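Local coordinates for pseudouridine synthase (Pyrococcus abyssi, PDB 2AUS), which probably isomerises uridine to pseudouridine in RNA, as the Cbf5 catalytic subunit of archaeal box H/ACA particles does, at residues E94-V99 against Q241-A246; Q101-A106 against G206-D211; K245-L250 against A288-K293; S258-V263 against E295-G300. All coordinates share one frame; numbering follows the deposited sequence.

Contact 1: residues E94-V99 against Q241-A246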
loop_
_atom_site.group_PDB
_atom_site.type_symbol
_atom_site.label_atom_id
_atom_site.label_comp_id
_atom_site.label_asym_id
_atom_site.label_seq_id
_atom_site.Cartn_x
_atom_site.Cartn_y
_atom_site.Cartn_z
ATOM N N GLU A 94 20.105 16.327 2.882
ATOM C CA GLU A 94 21.265 16.506 3.739
ATOM C C GLU A 94 21.496 17.936 4.228
ATOM O O GLU A 94 20.684 18.495 4.961
ATOM C CB GLU A 94 22.504 16.000 2.988
ATOM C CG GLU A 94 22.353 14.578 2.447
ATOM C CD GLU A 94 22.631 13.502 3.499
ATOM O OE1 GLU A 94 22.179 13.651 4.654
ATOM O OE2 GLU A 94 23.298 12.498 3.167
ATOM N N ARG A 95 22.611 18.521 3.802
ATOM C CA ARG A 95 22.995 19.874 4.196
ATOM C C ARG A 95 22.027 20.975 3.768
ATOM O O ARG A 95 22.020 22.058 4.351
ATOM C CB ARG A 95 24.388 20.177 3.646
ATOM C CG ARG A 95 25.492 19.332 4.256
ATOM C CD ARG A 95 26.040 19.991 5.504
ATOM N NE ARG A 95 26.454 21.365 5.217
ATOM C CZ ARG A 95 26.962 22.199 6.119
ATOM N NH1 ARG A 95 27.126 21.800 7.377
ATOM N NH2 ARG A 95 27.292 23.434 5.766
ATOM N N ALA A 96 21.216 20.702 2.752
ATOM C CA ALA A 96 20.250 21.676 2.258
ATOM C C ALA A 96 18.871 21.513 2.898
ATOM O O ALA A 96 17.966 22.317 2.655
ATOM C CB ALA A 96 20.124 21.550 0.751
ATOM N N THR A 97 18.718 20.476 3.711
ATOM C CA THR A 97 17.450 20.174 4.366
ATOM C C THR A 97 16.615 21.371 4.787
ATOM O O THR A 97 15.435 21.449 4.456
ATOM C CB THR A 97 17.660 19.265 5.609
ATOM O OG1 THR A 97 18.087 17.966 5.182
ATOM C CG2 THR A 97 16.356 19.112 6.395
ATOM N N ARG A 98 17.223 22.310 5.494
ATOM C CA ARG A 98 16.495 23.478 5.986
ATOM C C ARG A 98 16.153 24.540 4.932
ATOM O O ARG A 98 15.469 25.517 5.243
ATOM C CB ARG A 98 17.283 24.136 7.124
ATOM C CG ARG A 98 17.696 23.188 8.247
ATOM C CD ARG A 98 16.515 22.754 9.102
ATOM N NE ARG A 98 16.899 21.822 10.171
ATOM C CZ ARG A 98 17.843 22.062 11.085
ATOM N NH1 ARG A 98 18.515 23.208 11.074
ATOM N NH2 ARG A 98 18.117 21.157 12.021
ATOM N N VAL A 99 16.614 24.366 3.694
ATOM C CA VAL A 99 16.310 25.366 2.665
ATOM C C VAL A 99 14.807 25.407 2.320
ATOM O O VAL A 99 14.326 26.360 1.691
ATOM C CB VAL A 99 17.137 25.124 1.365
ATOM C CG1 VAL A 99 16.511 24.012 0.525
ATOM C CG2 VAL A 99 17.240 26.415 0.577
ATOM N N GLN A 241 17.960 18.895 -7.925
ATOM C CA GLN A 241 18.305 20.263 -8.289
ATOM C C GLN A 241 19.196 20.898 -7.239
ATOM O O GLN A 241 19.192 20.485 -6.076
ATOM C CB GLN A 241 17.041 21.117 -8.437
ATOM C CG GLN A 241 15.938 20.474 -9.265
ATOM C CD GLN A 241 16.481 19.807 -10.503
ATOM O OE1 GLN A 241 17.199 20.422 -11.282
ATOM N NE2 GLN A 241 16.152 18.537 -10.686
ATOM N N PRO A 242 19.993 21.902 -7.638
ATOM C CA PRO A 242 20.856 22.551 -6.644
ATOM C C PRO A 242 19.905 23.217 -5.645
ATOM O O PRO A 242 18.815 23.656 -6.019
ATOM C CB PRO A 242 21.629 23.582 -7.464
ATOM C CG PRO A 242 21.638 22.988 -8.854
ATOM C CD PRO A 242 20.221 22.456 -8.983
ATOM N N MET A 243 20.298 23.284 -4.379
ATOM C CA MET A 243 19.435 23.895 -3.370
ATOM C C MET A 243 19.008 25.318 -3.734
ATOM O O MET A 243 17.963 25.800 -3.273
ATOM C CB MET A 243 20.141 23.907 -2.017
ATOM C CG MET A 243 21.344 24.822 -1.979
ATOM S SD MET A 243 22.159 24.874 -0.368
ATOM C CE MET A 243 23.800 25.467 -0.852
ATOM N N GLU A 244 19.817 25.994 -4.547
ATOM C CA GLU A 244 19.528 27.368 -4.977
ATOM C C GLU A 244 18.163 27.494 -5.659
ATOM O O GLU A 244 17.556 28.570 -5.670
ATOM C CB GLU A 244 20.615 27.871 -5.933
ATOM C CG GLU A 244 21.985 28.166 -5.298
ATOM C CD GLU A 244 22.715 26.929 -4.772
ATOM O OE1 GLU A 244 22.401 25.794 -5.197
ATOM O OE2 GLU A 244 23.630 27.106 -3.937
ATOM N N LYS A 245 17.681 26.396 -6.233
ATOM C CA LYS A 245 16.382 26.398 -6.897
ATOM C C LYS A 245 15.289 26.805 -5.909
ATOM O O LYS A 245 14.323 27.480 -6.283
ATOM C CB LYS A 245 16.086 25.002 -7.460
ATOM C CG LYS A 245 14.700 24.827 -8.100
ATOM C CD LYS A 245 14.539 25.614 -9.400
ATOM C CE LYS A 245 13.194 25.305 -10.082
ATOM N NZ LYS A 245 13.021 23.825 -10.308
ATOM N N ALA A 246 15.446 26.407 -4.646
ATOM C CA ALA A 246 14.449 26.715 -3.616
ATOM C C ALA A 246 14.321 28.178 -3.227
ATOM O O ALA A 246 13.317 28.567 -2.636
ATOM C CB ALA A 246 14.709 25.878 -2.370
#
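Ala96 and Met243 bring their CA atoms within 6.1 Å where the 3-10 turns of 95-99 run past the helix-like bend that follows strand 241-242, and one turn later Val99 faces Ala246 at 6.7 Å between CA atoms. The small methyls of Ala96 and Ala246 make this closeness possible. That of Ala96 meets Met243 at the root of its side chain, CB to CB 3.6 Å. Met243 turns its CG in between its own N and carbonyl carbon (chi1 67°) and then runs out extended; SD passes alongside the same methyl while the far end leads off toward Leu296. Val99 straddles the single CB of Ala246 with its two methyls, CG1 and CG2 each 3.9 Å away, and also touches Val48 and Leu296. Glu244 points away, its carboxylate taken by a salt bridge to Arg38 and a hydrogen bond to Leu296 N. The contact thus packs the loop after strand 88-93 on the chain just after strand 241-242, two strands that both pair with strand 47-53. No hydrogen bond crosses between the segments to fix their direction, and all four touching residues are buried: the fit depends on close packing of methyls and exclusion of water, which suits a buried seam.

Contact 2: residues Q101-A106 against G206-D211; sequences QALLPA and GPFKED
Leu103 has chi1 -92° and chi2 28°, well off the staggered values, and these torsions aim the fork of CD1 and CD2, one methyl at Pro207 and the other at Phe208, whose CG stands beside its own backbone N (chi1 -59°). Angles so far from staggered suggest a strained or imperfectly defined rotamer. CD2 lies 3.8 Å from Phe208 CE1, approaching the ring obliquely, with the leucine branch and the phenylalanine side chain roughly at right angles. CD1 stands 4.1 Å from Pro207 CD, against that methylene of the proline ring. A branched leucine suits this place because one residue can serve two differently placed apolar neighbours.

The type I turn from Leu103 to Ala106, closed by the 3.0 Å bond from Ala106 N to Leu103 O, presents Ala106 to the other segment as well. Its CB sits 3.4 Å from Gly206 CA, tighter than usual for two carbons. Gly206 has no side chain to obstruct this approach, and its positive phi is readily adopted by glycine. A backbone hydrogen bond links Gly206 to Gly107, the residue after Ala106. The phenylalanine ring also rests on Val88 and Pro90 of strand 88-93, while farther along, Glu210 turns to Arg201 and to a basic side chain of another protein chain. Across the two segments themselves there is no hydrogen bond; buried apolar surfaces, close-fitted at the glycine, join the loop 101-106 to the edge strand 208-209.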
loop_
_atom_site.group_PDB
_atom_site.type_symbol
_atom_site.label_atom_id
_atom_site.label_comp_id
_atom_site.label_asym_id
_atom_site.label_seq_id
_atom_site.Cartn_x
_atom_site.Cartn_y
_atom_site.Cartn_z
ATOM N N GLN A 101 12.646 26.139 4.143
ATOM C CA GLN A 101 12.103 27.265 4.897
ATOM C C GLN A 101 11.811 28.405 3.912
ATOM O O GLN A 101 10.929 29.231 4.132
ATOM C CB GLN A 101 13.119 27.752 5.943
ATOM C CG GLN A 101 12.622 28.913 6.812
ATOM C CD GLN A 101 13.756 29.697 7.470
ATOM O OE1 GLN A 101 14.733 29.119 7.949
ATOM N NE2 GLN A 101 13.617 31.021 7.513
ATOM N N ALA A 102 12.567 28.446 2.821
ATOM C CA ALA A 102 12.381 29.491 1.821
ATOM C C ALA A 102 11.068 29.304 1.073
ATOM O O ALA A 102 10.631 30.191 0.342
ATOM C CB ALA A 102 13.548 29.486 0.832
ATOM N N LEU A 103 10.437 28.153 1.273
ATOM C CA LEU A 103 9.180 27.835 0.605
ATOM C C LEU A 103 7.932 28.106 1.427
ATOM O O LEU A 103 6.825 28.023 0.905
ATOM C CB LEU A 103 9.181 26.365 0.175
ATOM C CG LEU A 103 9.667 25.992 -1.228
ATOM C CD1 LEU A 103 10.670 26.989 -1.753
ATOM C CD2 LEU A 103 10.256 24.599 -1.169
ATOM N N LEU A 104 8.102 28.419 2.707
ATOM C CA LEU A 104 6.958 28.686 3.573
ATOM C C LEU A 104 6.025 29.766 3.039
ATOM O O LEU A 104 4.809 29.635 3.127
ATOM C CB LEU A 104 7.429 29.065 4.982
ATOM C CG LEU A 104 7.870 27.887 5.851
ATOM C CD1 LEU A 104 8.359 28.383 7.208
ATOM C CD2 LEU A 104 6.699 26.933 6.028
ATOM N N PRO A 105 6.580 30.851 2.484
ATOM C CA PRO A 105 5.744 31.927 1.947
ATOM C C PRO A 105 5.440 31.764 0.459
ATOM O O PRO A 105 4.748 32.593 -0.131
ATOM C CB PRO A 105 6.589 33.159 2.206
ATOM C CG PRO A 105 7.960 32.639 1.875
ATOM C CD PRO A 105 7.984 31.289 2.581
ATOM N N ALA A 106 5.966 30.707 -0.151
ATOM C CA ALA A 106 5.750 30.475 -1.575
ATOM C C ALA A 106 4.282 30.218 -1.899
ATOM O O ALA A 106 3.551 29.618 -1.105
ATOM C CB ALA A 106 6.601 29.303 -2.046
ATOM N N GLY A 206 5.910 27.331 -5.101
ATOM C CA GLY A 206 6.992 28.274 -5.299
ATOM C C GLY A 206 7.616 28.011 -6.655
ATOM O O GLY A 206 6.909 27.949 -7.662
ATOM N N PRO A 207 8.937 27.823 -6.717
ATOM C CA PRO A 207 9.583 27.570 -8.009
ATOM C C PRO A 207 9.478 26.131 -8.527
ATOM O O PRO A 207 9.932 25.829 -9.636
ATOM C CB PRO A 207 11.023 27.999 -7.756
ATOM C CG PRO A 207 11.227 27.610 -6.312
ATOM C CD PRO A 207 9.931 28.026 -5.648
ATOM N N PHE A 208 8.886 25.240 -7.735
ATOM C CA PHE A 208 8.748 23.852 -8.168
ATOM C C PHE A 208 7.423 23.596 -8.868
ATOM O O PHE A 208 6.351 23.851 -8.323
ATOM C CB PHE A 208 8.914 22.904 -6.977
ATOM C CG PHE A 208 10.241 23.037 -6.296
ATOM C CD1 PHE A 208 10.435 23.986 -5.296
ATOM C CD2 PHE A 208 11.318 22.252 -6.696
ATOM C CE1 PHE A 208 11.688 24.153 -4.708
ATOM C CE2 PHE A 208 12.574 22.409 -6.117
ATOM C CZ PHE A 208 12.762 23.363 -5.117
ATOM N N LYS A 209 7.506 23.083 -10.089
ATOM C CA LYS A 209 6.315 22.806 -10.869
ATOM C C LYS A 209 6.484 21.544 -11.705
ATOM O O LYS A 209 7.564 20.942 -11.738
ATOM C CB LYS A 209 6.010 23.992 -11.783
ATOM C CG LYS A 209 7.104 24.278 -12.789
ATOM C CD LYS A 209 6.720 25.402 -13.748
ATOM C CE LYS A 209 6.579 26.735 -13.031
ATOM N NZ LYS A 209 6.346 27.868 -13.983
ATOM N N GLU A 210 5.406 21.147 -12.373
ATOM C CA GLU A 210 5.415 19.962 -13.221
ATOM C C GLU A 210 6.156 20.228 -14.519
ATOM O O GLU A 210 5.560 20.609 -15.529
ATOM C CB GLU A 210 3.986 19.521 -13.534
ATOM C CG GLU A 210 3.250 18.925 -12.354
ATOM C CD GLU A 210 1.906 18.360 -12.756
ATOM O OE1 GLU A 210 0.977 19.151 -13.018
ATOM O OE2 GLU A 210 1.781 17.124 -12.820
ATOM N N ASP A 211 7.464 20.034 -14.481
ATOM C CA ASP A 211 8.303 20.229 -15.649
ATOM C C ASP A 211 9.285 19.066 -15.700
ATOM O O ASP A 211 9.093 18.068 -15.002
ATOM C CB ASP A 211 9.027 21.571 -15.562
ATOM C CG ASP A 211 9.890 21.697 -14.317
ATOM O OD1 ASP A 211 10.303 22.836 -14.013
ATOM O OD2 ASP A 211 10.161 20.671 -13.652
#

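Contact 3: residues K245-L250 against A288-K293; sequences KAVEHL and AIMTLK
Val247 and Ala288 touch CB to CB at 3.9 Å, where the turn 247-250, between strands 241-242 and 252-255, packs on strand 286-291 of the PUA domain. Val247 makes most of the contact from the turn, and Ala288 receives it on the strand. A chi1 of -56° puts Val247 CG1 anti to the carbonyl carbon and so CG2 between the backbone N and the carbonyl carbon, 4.1 Å from the Ala288 CB; the same methyl also reaches Met290, bridging two side chains that stand on the same side of the strand. Leu250 adds its CD1 at 4.3 Å from Ala288 CB. Alanine is apt here: its short side chain lets both valine and leucine settle against the strand.

What places these groups is the type I turn from Val247 to Leu250, closed by a 2.9 Å bond from Leu250 N to Val247 O, which directs the first and last side chains of the turn toward the strand and sends that of Glu248 away. Val247 and Leu250 both also rest on Leu299 of the neighbouring strand 296-302 and on Ala102, which places the contact at the junction between the two parts of the protein. Ala288 and Met290 are held in the sheet by backbone bonds to Ile253. Past Met290, an ST turn in which Thr291 OG1 accepts from Lys293 N bends the chain away. The flexible thioether of Met290 curls over to meet the valine from farther along the strand, its SD 4.3 Å from Val247 CG2.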
loop_
_atom_site.group_PDB
_atom_site.type_symbol
_atom_site.label_atom_id
_atom_site.label_comp_id
_atom_site.label_asym_id
_atom_site.label_seq_id
_atom_site.Cartn_x
_atom_site.Cartn_y
_atom_site.Cartn_z
ATOM N N LYS A 245 17.681 26.396 -6.233
ATOM C CA LYS A 245 16.382 26.398 -6.897
ATOM C C LYS A 245 15.289 26.805 -5.909
ATOM O O LYS A 245 14.323 27.480 -6.283
ATOM C CB LYS A 245 16.086 25.002 -7.460
ATOM C CG LYS A 245 14.700 24.827 -8.100
ATOM C CD LYS A 245 14.539 25.614 -9.400
ATOM C CE LYS A 245 13.194 25.305 -10.082
ATOM N NZ LYS A 245 13.021 23.825 -10.308
ATOM N N ALA A 246 15.446 26.407 -4.646
ATOM C CA ALA A 246 14.449 26.715 -3.616
ATOM C C ALA A 246 14.321 28.178 -3.227
ATOM O O ALA A 246 13.317 28.567 -2.636
ATOM C CB ALA A 246 14.709 25.878 -2.370
ATOM N N VAL A 247 15.318 28.999 -3.535
ATOM C CA VAL A 247 15.239 30.417 -3.177
ATOM C C VAL A 247 15.074 31.327 -4.393
ATOM O O VAL A 247 15.220 32.548 -4.293
ATOM C CB VAL A 247 16.492 30.884 -2.384
ATOM C CG1 VAL A 247 16.674 30.019 -1.146
ATOM C CG2 VAL A 247 17.731 30.831 -3.268
ATOM N N GLU A 248 14.762 30.730 -5.538
ATOM C CA GLU A 248 14.571 31.496 -6.763
ATOM C C GLU A 248 13.519 32.600 -6.660
ATOM O O GLU A 248 13.627 33.620 -7.326
ATOM C CB GLU A 248 14.219 30.557 -7.914
ATOM C CG GLU A 248 15.429 30.169 -8.746
ATOM C CD GLU A 248 15.150 29.033 -9.703
ATOM O OE1 GLU A 248 14.053 29.014 -10.304
ATOM O OE2 GLU A 248 16.042 28.166 -9.858
ATOM N N HIS A 249 12.499 32.400 -5.833
ATOM C CA HIS A 249 11.464 33.415 -5.693
ATOM C C HIS A 249 11.731 34.375 -4.537
ATOM O O HIS A 249 10.902 35.227 -4.236
ATOM C CB HIS A 249 10.090 32.753 -5.519
ATOM C CG HIS A 249 9.565 32.117 -6.771
ATOM N ND1 HIS A 249 8.402 31.376 -6.800
ATOM C CD2 HIS A 249 10.031 32.135 -8.043
ATOM C CE1 HIS A 249 8.174 30.969 -8.035
ATOM N NE2 HIS A 249 9.146 31.415 -8.809
ATOM N N LEU A 250 12.885 34.249 -3.889
ATOM C CA LEU A 250 13.202 35.134 -2.774
ATOM C C LEU A 250 14.086 36.303 -3.165
ATOM O O LEU A 250 14.859 36.222 -4.115
ATOM C CB LEU A 250 13.926 34.382 -1.656
ATOM C CG LEU A 250 13.250 33.243 -0.903
ATOM C CD1 LEU A 250 14.172 32.813 0.225
ATOM C CD2 LEU A 250 11.906 33.689 -0.365
ATOM N N ALA A 288 17.680 35.784 0.778
ATOM C CA ALA A 288 18.687 34.764 0.546
ATOM C C ALA A 288 20.000 35.487 0.270
ATOM O O ALA A 288 20.056 36.353 -0.593
ATOM C CB ALA A 288 18.292 33.894 -0.643
ATOM N N ILE A 289 21.042 35.140 1.020
ATOM C CA ILE A 289 22.362 35.731 0.854
ATOM C C ILE A 289 23.101 34.847 -0.143
ATOM O O ILE A 289 23.212 33.638 0.061
ATOM C CB ILE A 289 23.142 35.731 2.167
ATOM C CG1 ILE A 289 22.389 36.563 3.218
ATOM C CG2 ILE A 289 24.560 36.235 1.918
ATOM C CD1 ILE A 289 23.100 36.639 4.541
ATOM N N MET A 290 23.616 35.455 -1.207
ATOM C CA MET A 290 24.277 34.695 -2.258
ATOM C C MET A 290 25.720 35.088 -2.489
ATOM O O MET A 290 26.109 36.232 -2.240
ATOM C CB MET A 290 23.527 34.897 -3.584
ATOM C CG MET A 290 21.998 34.758 -3.520
ATOM S SD MET A 290 21.353 33.135 -3.107
ATOM C CE MET A 290 21.631 32.229 -4.614
ATOM N N THR A 291 26.508 34.143 -2.992
ATOM C CA THR A 291 27.892 34.446 -3.323
ATOM C C THR A 291 27.805 35.024 -4.733
ATOM O O THR A 291 26.753 34.946 -5.384
ATOM C CB THR A 291 28.780 33.202 -3.459
ATOM O OG1 THR A 291 28.334 32.439 -4.589
ATOM C CG2 THR A 291 28.760 32.344 -2.189
ATOM N N LEU A 292 28.918 35.567 -5.215
ATOM C CA LEU A 292 28.963 36.130 -6.555
ATOM C C LEU A 292 28.832 35.054 -7.637
ATOM O O LEU A 292 28.722 35.373 -8.817
ATOM C CB LEU A 292 30.255 36.940 -6.744
ATOM C CG LEU A 292 30.250 38.187 -5.850
ATOM C CD1 LEU A 292 31.570 38.960 -5.937
ATOM C CD2 LEU A 292 29.085 39.054 -6.274
ATOM N N LYS A 293 28.842 33.784 -7.240
ATOM C CA LYS A 293 28.681 32.694 -8.202
ATOM C C LYS A 293 27.245 32.186 -8.110
ATOM O O LYS A 293 26.913 31.142 -8.647
ATOM C CB LYS A 293 29.647 31.546 -7.895
ATOM C CG LYS A 293 31.125 31.920 -7.970
ATOM C CD LYS A 293 32.002 30.674 -7.807
ATOM C CE LYS A 293 33.481 31.046 -7.693
ATOM N NZ LYS A 293 33.751 31.890 -6.484
#

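Contact 4: residues S258-V263 against E295-G300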
loop_
_atom_site.group_PDB
_atom_site.type_symbol
_atom_site.label_atom_id
_atom_site.label_comp_id
_atom_site.label_asym_id
_atom_site.label_seq_id
_atom_site.Cartn_x
_atom_site.Cartn_y
_atom_site.Cartn_z
ATOM N N SER A 258 34.965 37.605 0.824
ATOM C CA SER A 258 35.373 37.752 2.227
ATOM C C SER A 258 34.185 37.738 3.174
ATOM O O SER A 258 34.281 37.217 4.287
ATOM C CB SER A 258 36.161 39.048 2.428
ATOM O OG SER A 258 35.370 40.180 2.112
ATOM N N ALA A 259 33.066 38.311 2.739
ATOM C CA ALA A 259 31.870 38.340 3.569
ATOM C C ALA A 259 31.276 36.938 3.632
ATOM O O ALA A 259 30.631 36.571 4.606
ATOM C CB ALA A 259 30.859 39.322 3.006
ATOM N N VAL A 260 31.505 36.143 2.593
ATOM C CA VAL A 260 30.990 34.780 2.588
ATOM C C VAL A 260 31.638 33.998 3.731
ATOM O O VAL A 260 30.965 33.263 4.451
ATOM C CB VAL A 260 31.295 34.048 1.268
ATOM C CG1 VAL A 260 30.809 32.608 1.368
ATOM C CG2 VAL A 260 30.612 34.749 0.100
ATOM N N ALA A 261 32.946 34.161 3.890
ATOM C CA ALA A 261 33.678 33.464 4.938
ATOM C C ALA A 261 33.139 33.847 6.313
ATOM O O ALA A 261 32.892 32.984 7.162
ATOM C CB ALA A 261 35.173 33.796 4.849
ATOM N N ALA A 262 32.950 35.145 6.525
ATOM C CA ALA A 262 32.445 35.638 7.798
ATOM C C ALA A 262 31.050 35.086 8.094
ATOM O O ALA A 262 30.777 34.641 9.214
ATOM C CB ALA A 262 32.420 37.168 7.789
ATOM N N VAL A 263 30.168 35.118 7.100
ATOM C CA VAL A 263 28.818 34.610 7.293
ATOM C C VAL A 263 28.844 33.097 7.479
ATOM O O VAL A 263 28.107 32.556 8.299
ATOM C CB VAL A 263 27.898 34.966 6.095
ATOM C CG1 VAL A 263 26.574 34.252 6.228
ATOM C CG2 VAL A 263 27.674 36.462 6.043
ATOM N N GLU A 295 25.674 31.068 -5.447
ATOM C CA GLU A 295 25.521 29.920 -4.551
ATOM C C GLU A 295 24.768 30.476 -3.350
ATOM O O GLU A 295 24.975 31.627 -2.980
ATOM C CB GLU A 295 26.868 29.411 -4.042
ATOM C CG GLU A 295 27.838 28.933 -5.107
ATOM C CD GLU A 295 29.279 29.034 -4.641
ATOM O OE1 GLU A 295 29.835 30.155 -4.672
ATOM O OE2 GLU A 295 29.840 27.997 -4.231
ATOM N N LEU A 296 23.912 29.671 -2.738
ATOM C CA LEU A 296 23.175 30.129 -1.575
ATOM C C LEU A 296 24.086 30.058 -0.355
ATOM O O LEU A 296 24.612 28.997 -0.013
ATOM C CB LEU A 296 21.950 29.250 -1.344
ATOM C CG LEU A 296 21.178 29.479 -0.041
ATOM C CD1 LEU A 296 20.570 30.875 -0.037
ATOM C CD2 LEU A 296 20.080 28.413 0.087
ATOM N N VAL A 297 24.280 31.186 0.310
ATOM C CA VAL A 297 25.124 31.192 1.496
ATOM C C VAL A 297 24.281 30.952 2.749
ATOM O O VAL A 297 24.599 30.094 3.577
ATOM C CB VAL A 297 25.841 32.546 1.679
ATOM C CG1 VAL A 297 26.710 32.498 2.937
ATOM C CG2 VAL A 297 26.668 32.878 0.426
ATOM N N ALA A 298 23.206 31.724 2.874
ATOM C CA ALA A 298 22.355 31.638 4.049
ATOM C C ALA A 298 21.014 32.322 3.852
ATOM O O ALA A 298 20.849 33.138 2.955
ATOM C CB ALA A 298 23.075 32.277 5.222
ATOM N N LEU A 299 20.056 31.970 4.702
ATOM C CA LEU A 299 18.738 32.572 4.674
ATOM C C LEU A 299 18.722 33.492 5.879
ATOM O O LEU A 299 19.331 33.182 6.908
ATOM C CB LEU A 299 17.640 31.509 4.808
ATOM C CG LEU A 299 17.362 30.665 3.564
ATOM C CD1 LEU A 299 16.241 29.660 3.844
ATOM C CD2 LEU A 299 16.967 31.586 2.410
ATOM N N GLY A 300 18.050 34.627 5.761
ATOM C CA GLY A 300 18.012 35.532 6.887
ATOM C C GLY A 300 16.899 36.549 6.817
ATOM O O GLY A 300 16.145 36.604 5.844
#
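Val260 is the first residue of the helix segment 258-263 to touch strand 296-300, its CG1 standing 4.3 Å from Val297 CG2. The same valine also leans on Thr291 and Tyr330. Ala261 follows with its methyl turned away from the strand. One turn on from Val260, Val263 points at the strand and makes the closer contact: CG1, anti to the backbone N (chi1 172°), lies 3.7 Å from Val297 CG1 and 4.1 Å from Ala298 CB. Val297 thus receives both valines, one on each of its methyls, and the spacing of three residues puts those side chains on one face of the helix. Beta-branched valines suit both partners, since they are compact and already rigid near the backbone.

Two successive strand residues can face the helix because Val297 and Ala298 form a classic beta bulge opposite Ile289, with Val297 taking a psi of -50°. Val263 and Ala298 both also touch Val320 of the next strand, so the helix lies over more than one strand. The short axes approach to 9.1 Å and cross at 57°, far from parallel. The wholly apolar interface is consistent with the PUA fold, a small barrel-like beta-sheet with helices packed against it.

Overall arrangement
Along the chain, contact 2 is nested inside the loop closed by contact 1, contact 3 starts on residues Lys245 and Ala246 where contact 1 ends, and contacts 3 and 4 alternate their segments. Centres of contacts 1 and 3 are about 10 Å apart, those of 3 and 4 about 11 Å, whereas 2 and 4 stand about 22 Å apart. Contacts 3 and 4 share the mixed PUA sheet through the adjacent strands 286-291 and 296-302. Contacts 1 and 2 use one loop, between strands 88-93 and 108-116. Contact 1 touches contact 4 directly, through Glu244 and Val99 on Leu296. All four form continuous packing from the catalytic-domain region into the PUA domain, consistent with two firmly joined domains.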